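Local coordinates for protein proline dehydrogenase (Bradyrhizobium japonicum USDA 110, PDB 3HAZ) that probably oxidizes proline to glutamate in two steps, using FAD for the dehydrogenation to pyrroline-5-carboxylate and NAD for oxidation of the semialdehyde, at residues 782-785 against 786-790; 807-810 against 811-815; 143-146 against 147-150. One frame throughout, in Å; residues are numbered along the deposited sequence.

Interaction 1: 782-785 against 786-790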
loop_
_atom_site.group_PDB
_atom_site.type_symbol
_atom_site.label_atom_id
_atom_site.label_comp_id
_atom_site.label_asym_id
_atom_site.label_seq_id
_atom_site.Cartn_x
_atom_site.Cartn_y
_atom_site.Cartn_z
ATOM N N VAL A 782 -4.924 39.662 -28.766
ATOM C CA VAL A 782 -6.094 40.365 -29.268
ATOM C C VAL A 782 -6.220 40.124 -30.764
ATOM O O VAL A 782 -7.313 39.851 -31.267
ATOM C CB VAL A 782 -6.044 41.882 -28.991
ATOM C CG1 VAL A 782 -7.010 42.620 -29.918
ATOM C CG2 VAL A 782 -6.380 42.172 -27.525
ATOM N N VAL A 783 -5.096 40.208 -31.471
ATOM C CA VAL A 783 -5.104 39.986 -32.915
ATOM C C VAL A 783 -5.582 38.566 -33.240
ATOM O O VAL A 783 -6.412 38.368 -34.120
ATOM C CB VAL A 783 -3.720 40.273 -33.545
ATOM C CG1 VAL A 783 -3.617 39.654 -34.930
ATOM C CG2 VAL A 783 -3.480 41.780 -33.618
ATOM N N THR A 784 -5.066 37.590 -32.502
ATOM C CA THR A 784 -5.463 36.195 -32.669
ATOM C C THR A 784 -6.940 35.978 -32.347
ATOM O O THR A 784 -7.698 35.443 -33.159
ATOM C CB THR A 784 -4.627 35.270 -31.764
ATOM O OG1 THR A 784 -3.278 35.234 -32.242
ATOM C CG2 THR A 784 -5.195 33.865 -31.780
ATOM N N SER A 785 -7.343 36.405 -31.155
ATOM C CA SER A 785 -8.708 36.205 -30.682
ATOM C C SER A 785 -9.778 36.866 -31.556
ATOM O O SER A 785 -10.882 36.342 -31.694
ATOM C CB SER A 785 -8.844 36.693 -29.233
ATOM O OG SER A 785 -7.935 36.013 -28.383
ATOM N N ALA A 786 -9.468 38.017 -32.143
ATOM C CA ALA A 786 -10.494 38.767 -32.871
ATOM C C ALA A 786 -10.492 38.544 -34.385
ATOM O O ALA A 786 -11.541 38.656 -35.045
ATOM C CB ALA A 786 -10.376 40.257 -32.556
ATOM N N PHE A 787 -9.325 38.234 -34.939
ATOM C CA PHE A 787 -9.164 38.232 -36.394
ATOM C C PHE A 787 -8.830 36.868 -36.989
ATOM O O PHE A 787 -9.045 36.646 -38.179
ATOM C CB PHE A 787 -8.114 39.269 -36.824
ATOM C CG PHE A 787 -8.381 40.648 -36.306
ATOM C CD1 PHE A 787 -9.657 41.190 -36.369
ATOM C CD2 PHE A 787 -7.356 41.414 -35.761
ATOM C CE1 PHE A 787 -9.912 42.468 -35.892
ATOM C CE2 PHE A 787 -7.605 42.694 -35.285
ATOM C CZ PHE A 787 -8.892 43.220 -35.355
ATOM N N ARG A 788 -8.305 35.961 -36.167
ATOM C CA ARG A 788 -8.065 34.581 -36.595
ATOM C C ARG A 788 -9.352 33.968 -37.133
ATOM O O ARG A 788 -10.424 34.164 -36.561
ATOM C CB ARG A 788 -7.537 33.741 -35.430
ATOM C CG ARG A 788 -7.510 32.240 -35.674
ATOM C CD ARG A 788 -6.237 31.805 -36.370
ATOM N NE ARG A 788 -5.049 32.266 -35.655
ATOM C CZ ARG A 788 -4.316 31.507 -34.847
ATOM N NH1 ARG A 788 -4.639 30.234 -34.652
ATOM N NH2 ARG A 788 -3.250 32.019 -34.240
ATOM N N SER A 789 -9.239 33.227 -38.231
ATOM C CA SER A 789 -10.400 32.631 -38.886
ATOM C C SER A 789 -11.407 33.703 -39.293
ATOM O O SER A 789 -12.611 33.458 -39.291
ATOM C CB SER A 789 -11.078 31.607 -37.968
ATOM O OG SER A 789 -10.147 30.662 -37.483
ATOM N N ALA A 790 -10.907 34.888 -39.634
ATOM C CA ALA A 790 -11.765 36.015 -40.004
ATOM C C ALA A 790 -12.820 36.298 -38.937
ATOM O O ALA A 790 -13.925 36.735 -39.245
ATOM C CB ALA A 790 -12.426 35.774 -41.368
HETATM O O HOH W 1 -11.395 34.555 -34.077
#

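Interaction 2: 807-810 against 811-815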
loop_
_atom_site.group_PDB
_atom_site.type_symbol
_atom_site.label_atom_id
_atom_site.label_comp_id
_atom_site.label_asym_id
_atom_site.label_seq_id
_atom_site.Cartn_x
_atom_site.Cartn_y
_atom_site.Cartn_z
ATOM N N ALA A 807 -3.889 52.704 -23.223
ATOM C CA ALA A 807 -4.816 52.489 -24.333
ATOM C C ALA A 807 -4.208 52.850 -25.674
ATOM O O ALA A 807 -4.364 52.108 -26.635
ATOM C CB ALA A 807 -6.129 53.263 -24.114
ATOM N N ASP A 808 -3.512 53.987 -25.733
ATOM C CA ASP A 808 -2.979 54.497 -26.994
ATOM C C ASP A 808 -1.936 53.550 -27.582
ATOM O O ASP A 808 -1.929 53.274 -28.782
ATOM C CB ASP A 808 -2.366 55.897 -26.804
ATOM C CG ASP A 808 -3.422 56.979 -26.576
ATOM O OD1 ASP A 808 -4.556 56.836 -27.085
ATOM O OD2 ASP A 808 -3.115 57.973 -25.888
ATOM N N ARG A 809 -1.043 53.070 -26.732
ATOM C CA ARG A 809 -0.007 52.136 -27.166
ATOM C C ARG A 809 -0.618 50.786 -27.537
ATOM O O ARG A 809 -0.333 50.232 -28.598
ATOM C CB ARG A 809 1.051 51.970 -26.071
ATOM C CG ARG A 809 2.035 50.826 -26.306
ATOM C CD ARG A 809 2.775 51.005 -27.620
ATOM N NE ARG A 809 3.274 52.372 -27.784
ATOM C CZ ARG A 809 4.318 52.881 -27.137
ATOM N NH1 ARG A 809 4.689 54.138 -27.363
ATOM N NH2 ARG A 809 4.990 52.144 -26.261
ATOM N N MET A 810 -1.474 50.257 -26.677
ATOM C CA MET A 810 -2.096 48.964 -26.969
ATOM C C MET A 810 -2.936 48.985 -28.251
ATOM O O MET A 810 -2.842 48.078 -29.081
ATOM C CB MET A 810 -2.900 48.469 -25.770
ATOM C CG MET A 810 -1.998 47.950 -24.636
ATOM S SD MET A 810 -2.927 47.178 -23.308
ATOM C CE MET A 810 -1.627 46.807 -22.118
ATOM N N ILE A 811 -3.726 50.039 -28.428
ATOM C CA ILE A 811 -4.572 50.162 -29.608
ATOM C C ILE A 811 -3.725 50.287 -30.873
ATOM O O ILE A 811 -3.985 49.629 -31.882
ATOM C CB ILE A 811 -5.528 51.369 -29.482
ATOM C CG1 ILE A 811 -6.633 51.061 -28.465
ATOM C CG2 ILE A 811 -6.119 51.732 -30.840
ATOM C CD1 ILE A 811 -7.464 52.276 -28.069
ATOM N N GLU A 812 -2.708 51.137 -30.807
ATOM C CA GLU A 812 -1.773 51.330 -31.907
ATOM C C GLU A 812 -1.034 50.030 -32.274
ATOM O O GLU A 812 -0.756 49.764 -33.448
ATOM C CB GLU A 812 -0.776 52.440 -31.537
ATOM C CG GLU A 812 0.559 52.371 -32.250
ATOM C CD GLU A 812 1.599 53.314 -31.643
ATOM O OE1 GLU A 812 2.128 53.023 -30.540
ATOM O OE2 GLU A 812 1.886 54.350 -32.278
ATOM N N MET A 813 -0.712 49.216 -31.275
ATOM C CA MET A 813 0.022 47.977 -31.543
ATOM C C MET A 813 -0.892 46.909 -32.174
ATOM O O MET A 813 -0.496 46.196 -33.099
ATOM C CB MET A 813 0.706 47.452 -30.276
ATOM C CG MET A 813 1.934 46.604 -30.566
ATOM S SD MET A 813 2.656 45.813 -29.118
ATOM C CE MET A 813 3.225 47.218 -28.172
ATOM N N VAL A 814 -2.122 46.815 -31.687
ATOM C CA VAL A 814 -3.104 45.913 -32.297
ATOM C C VAL A 814 -3.359 46.301 -33.762
ATOM O O VAL A 814 -3.371 45.445 -34.650
ATOM C CB VAL A 814 -4.418 45.884 -31.495
ATOM C CG1 VAL A 814 -5.522 45.160 -32.278
ATOM C CG2 VAL A 814 -4.186 45.220 -30.123
ATOM N N ALA A 815 -3.526 47.596 -34.017
ATOM C CA ALA A 815 -3.777 48.071 -35.374
ATOM C C ALA A 815 -2.603 47.783 -36.309
ATOM O O ALA A 815 -2.793 47.326 -37.439
ATOM C CB ALA A 815 -4.120 49.580 -35.374
#

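Interaction 3: 143-146 against 147-150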
loop_
_atom_site.group_PDB
_atom_site.type_symbol
_atom_site.label_atom_id
_atom_site.label_comp_id
_atom_site.label_asym_id
_atom_site.label_seq_id
_atom_site.Cartn_x
_atom_site.Cartn_y
_atom_site.Cartn_z
ATOM N N GLY A 143 1.070 44.435 -2.365
ATOM C CA GLY A 143 0.336 44.265 -1.125
ATOM C C GLY A 143 0.529 42.869 -0.563
ATOM O O GLY A 143 0.699 42.689 0.644
ATOM N N ARG A 144 0.509 41.867 -1.436
ATOM C CA ARG A 144 0.715 40.495 -0.989
ATOM C C ARG A 144 2.133 40.337 -0.436
ATOM O O ARG A 144 2.350 39.652 0.562
ATOM C CB ARG A 144 0.440 39.497 -2.114
ATOM C CG ARG A 144 -1.047 39.283 -2.403
ATOM C CD ARG A 144 -1.264 38.155 -3.416
ATOM N NE ARG A 144 -2.680 37.889 -3.648
ATOM C CZ ARG A 144 -3.152 36.812 -4.271
ATOM N NH1 ARG A 144 -4.457 36.659 -4.435
ATOM N NH2 ARG A 144 -2.323 35.884 -4.730
ATOM N N LEU A 145 3.087 40.995 -1.084
ATOM C CA LEU A 145 4.470 41.002 -0.626
ATOM C C LEU A 145 4.575 41.666 0.746
ATOM O O LEU A 145 5.302 41.198 1.624
ATOM C CB LEU A 145 5.337 41.742 -1.638
ATOM C CG LEU A 145 6.800 41.339 -1.776
ATOM C CD1 LEU A 145 6.948 39.828 -1.801
ATOM C CD2 LEU A 145 7.362 41.960 -3.045
ATOM N N VAL A 146 3.831 42.752 0.930
ATOM C CA VAL A 146 3.855 43.497 2.185
ATOM C C VAL A 146 3.280 42.659 3.324
ATOM O O VAL A 146 3.830 42.624 4.420
ATOM C CB VAL A 146 3.080 44.837 2.068
ATOM C CG1 VAL A 146 2.744 45.391 3.446
ATOM C CG2 VAL A 146 3.893 45.847 1.266
ATOM N N LYS A 147 2.173 41.981 3.054
ATOM C CA LYS A 147 1.561 41.105 4.038
ATOM C C LYS A 147 2.537 40.000 4.463
ATOM O O LYS A 147 2.605 39.643 5.638
ATOM C CB LYS A 147 0.254 40.521 3.485
ATOM C CG LYS A 147 -0.470 39.555 4.416
ATOM C CD LYS A 147 -1.875 39.250 3.896
ATOM C CE LYS A 147 -2.592 38.204 4.742
ATOM N NZ LYS A 147 -2.199 36.801 4.388
ATOM N N ARG A 148 3.314 39.488 3.514
ATOM C CA ARG A 148 4.200 38.365 3.788
ATOM C C ARG A 148 5.506 38.772 4.471
ATOM O O ARG A 148 5.924 38.142 5.438
ATOM C CB ARG A 148 4.509 37.590 2.508
ATOM C CG ARG A 148 5.069 36.208 2.782
ATOM C CD ARG A 148 5.258 35.397 1.511
ATOM N NE ARG A 148 6.479 35.766 0.800
ATOM C CZ ARG A 148 6.499 36.348 -0.393
ATOM N NH1 ARG A 148 7.659 36.648 -0.967
ATOM N NH2 ARG A 148 5.357 36.623 -1.011
ATOM N N LEU A 149 6.148 39.819 3.959
ATOM C CA LEU A 149 7.456 40.241 4.446
ATOM C C LEU A 149 7.385 41.407 5.435
ATOM O O LEU A 149 8.263 41.559 6.281
ATOM C CB LEU A 149 8.358 40.633 3.271
ATOM C CG LEU A 149 8.743 39.576 2.232
ATOM C CD1 LEU A 149 9.473 40.223 1.064
ATOM C CD2 LEU A 149 9.597 38.479 2.848
ATOM N N GLY A 150 6.339 42.224 5.326
ATOM C CA GLY A 150 6.253 43.470 6.071
ATOM C C GLY A 150 6.687 44.613 5.170
ATOM O O GLY A 150 7.509 44.420 4.273
#

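Interaction 1: 782-785 against 786-790
S785 and R788 are joined through a single water that donates to both of their carbonyl oxygens, to S785 O at 3.0 Å and to R788 O at 2.7 Å, tying the last turn of the helix to the residue that leaves it. The hydroxyl of S785 is held elsewhere, by D781 O and the backbone N of M946.

Within the turn, V782 O accepts the backbone N-H of A786 at 3.0 Å, and one residue further on V783 O takes the N-H of F787 with the same i to i+4 spacing. Both bonds are bent, near 145°, as the helix runs out. V783 O also lies obliquely beside the F787 ring, and CB of F787 is 3.3 Å from V783 O. The ring's CD2 touches CG1 of V783 at 4.2 Å, and further on F787 meets L892 and A818.

T784 and R788 run side by side on another flank. With OG1 beside the backbone N (chi1 -69°), the T784 hydroxyl is hydrogen-bonded to D780 O while the methyl carbon CG2 sits over one face of the R788 guanidinium, 3.6 Å from NH2. R788 reaches this position through bends at chi2 and chi3; its weak, long ion pair is with D605. The whole illustrates the C-terminal end of the helix in a beta-alpha-beta crossover, here joining strands 765-769 and 797-803 in the aldehyde dehydrogenase fold.

Interaction 2: 807-810 against 811-815
A807 offers its carbonyl to I811, whose backbone N bonds A807 O at 2.8 Å in a nearly straight i to i+4 link of 160°. The I811 side chain lies against the same carbonyl group, its CG1 3.1 Å from A807 O, and its CD1 comes alongside the methyl of A807. Beyond them I811 meets V894 and R896 of strand 891-897.

D808 accepts the N-H of E812 at its carbonyl, while its OD1 makes a salt bridge with R896. This links the helix to strand 891-897.

R809 NE donates to E812 OE1 at 3.1 Å, a salt bridge between residues three apart, bent to 141°. OE1 comes to the guanidinium edge, somewhat out of its plane, and is met nearly along its C-O axis; the two planes are 19° apart. The bend at chi2 places CD of R809 3.9 Å from CE of M813, where the two side chains cross obliquely, and the bend at chi3 turns NE to E812. R809 O takes the N-H of M813 at 2.9 Å. An alanine in place of R809 is likely to leave the E812 carboxylate without its cationic mate and the M813 methyl without its contact to the arginine chain. The guanidinium of R809 also comes close to that of R450, a like charge that the E812 carboxylate may partly offset.

M810 closes the segment: its O takes the N-H of V814 at 3.0 Å and a minor, weak bond from M813 N, while its extended side chain packs on A773 and P775. This is an amphipathic helix packed on the sheet of the aldehyde dehydrogenase fold, with an i to i+3 salt bridge on one flank.

Interaction 3: 143-146 against 147-150
L145 meets both R148 and L149 in the last turns of helix 140-149, in the helical N-terminal region that sequence assigns to the family named for a PutA DNA-binding domain; the helix is broken from helix 151-168 by G150 alone. For L145, chi1 of -151° and chi2 of 44° together turn CD1 toward R148, obliquely against the guanidinium and 3.4 Å from NH1; the same L145 CD1 is 3.8 Å from CD1 of L149, which runs beside it. The guanidinium is thus partly screened by a leucine branch while its NH2 keeps a salt bridge to E73 of helix 71-85. L145 O is gripped twice: by L149 N at 2.8 Å, almost in line with the carbonyl bond, and weakly by R148 N.

K147 lies on another side. Its N donates to G143 O at 2.9 Å, its CB rests near the same oxygen, and its side chain packs on P481 of the second subunit; R148 and L149 meet P479 and Y476 of that subunit. These contacts place the helix end at a subunit interface.

V146 packs on V154 of helix 151-168, while V146 O serves the end of this helix. At G150 phi turns positive, where a side chain would jam against the L149 carbonyl oxygen; the glycine N still reaches V146 O at 2.7 Å, through a bond bent to 134°.

In the fold
Interactions 1 and 2 sit on neighbouring helices of the aldehyde dehydrogenase section, their centres 15 Å apart, and touch directly: V782 CG1 lies 3.8 Å from V814 CG1, and V783 CG2 lies as close to V814 O. Interaction 1 is nearer the chemistry, with the side chain of S785 about 12 Å from that of the predicted active-site C794 and about 14 Å from the bound NAD. Interaction 2 lies away from the annotated sites. Interaction 3 belongs to the helical N-terminal region and stands apart, its nearest atoms about 24 Å from those of interaction 1 and about 20 Å from those of interaction 2.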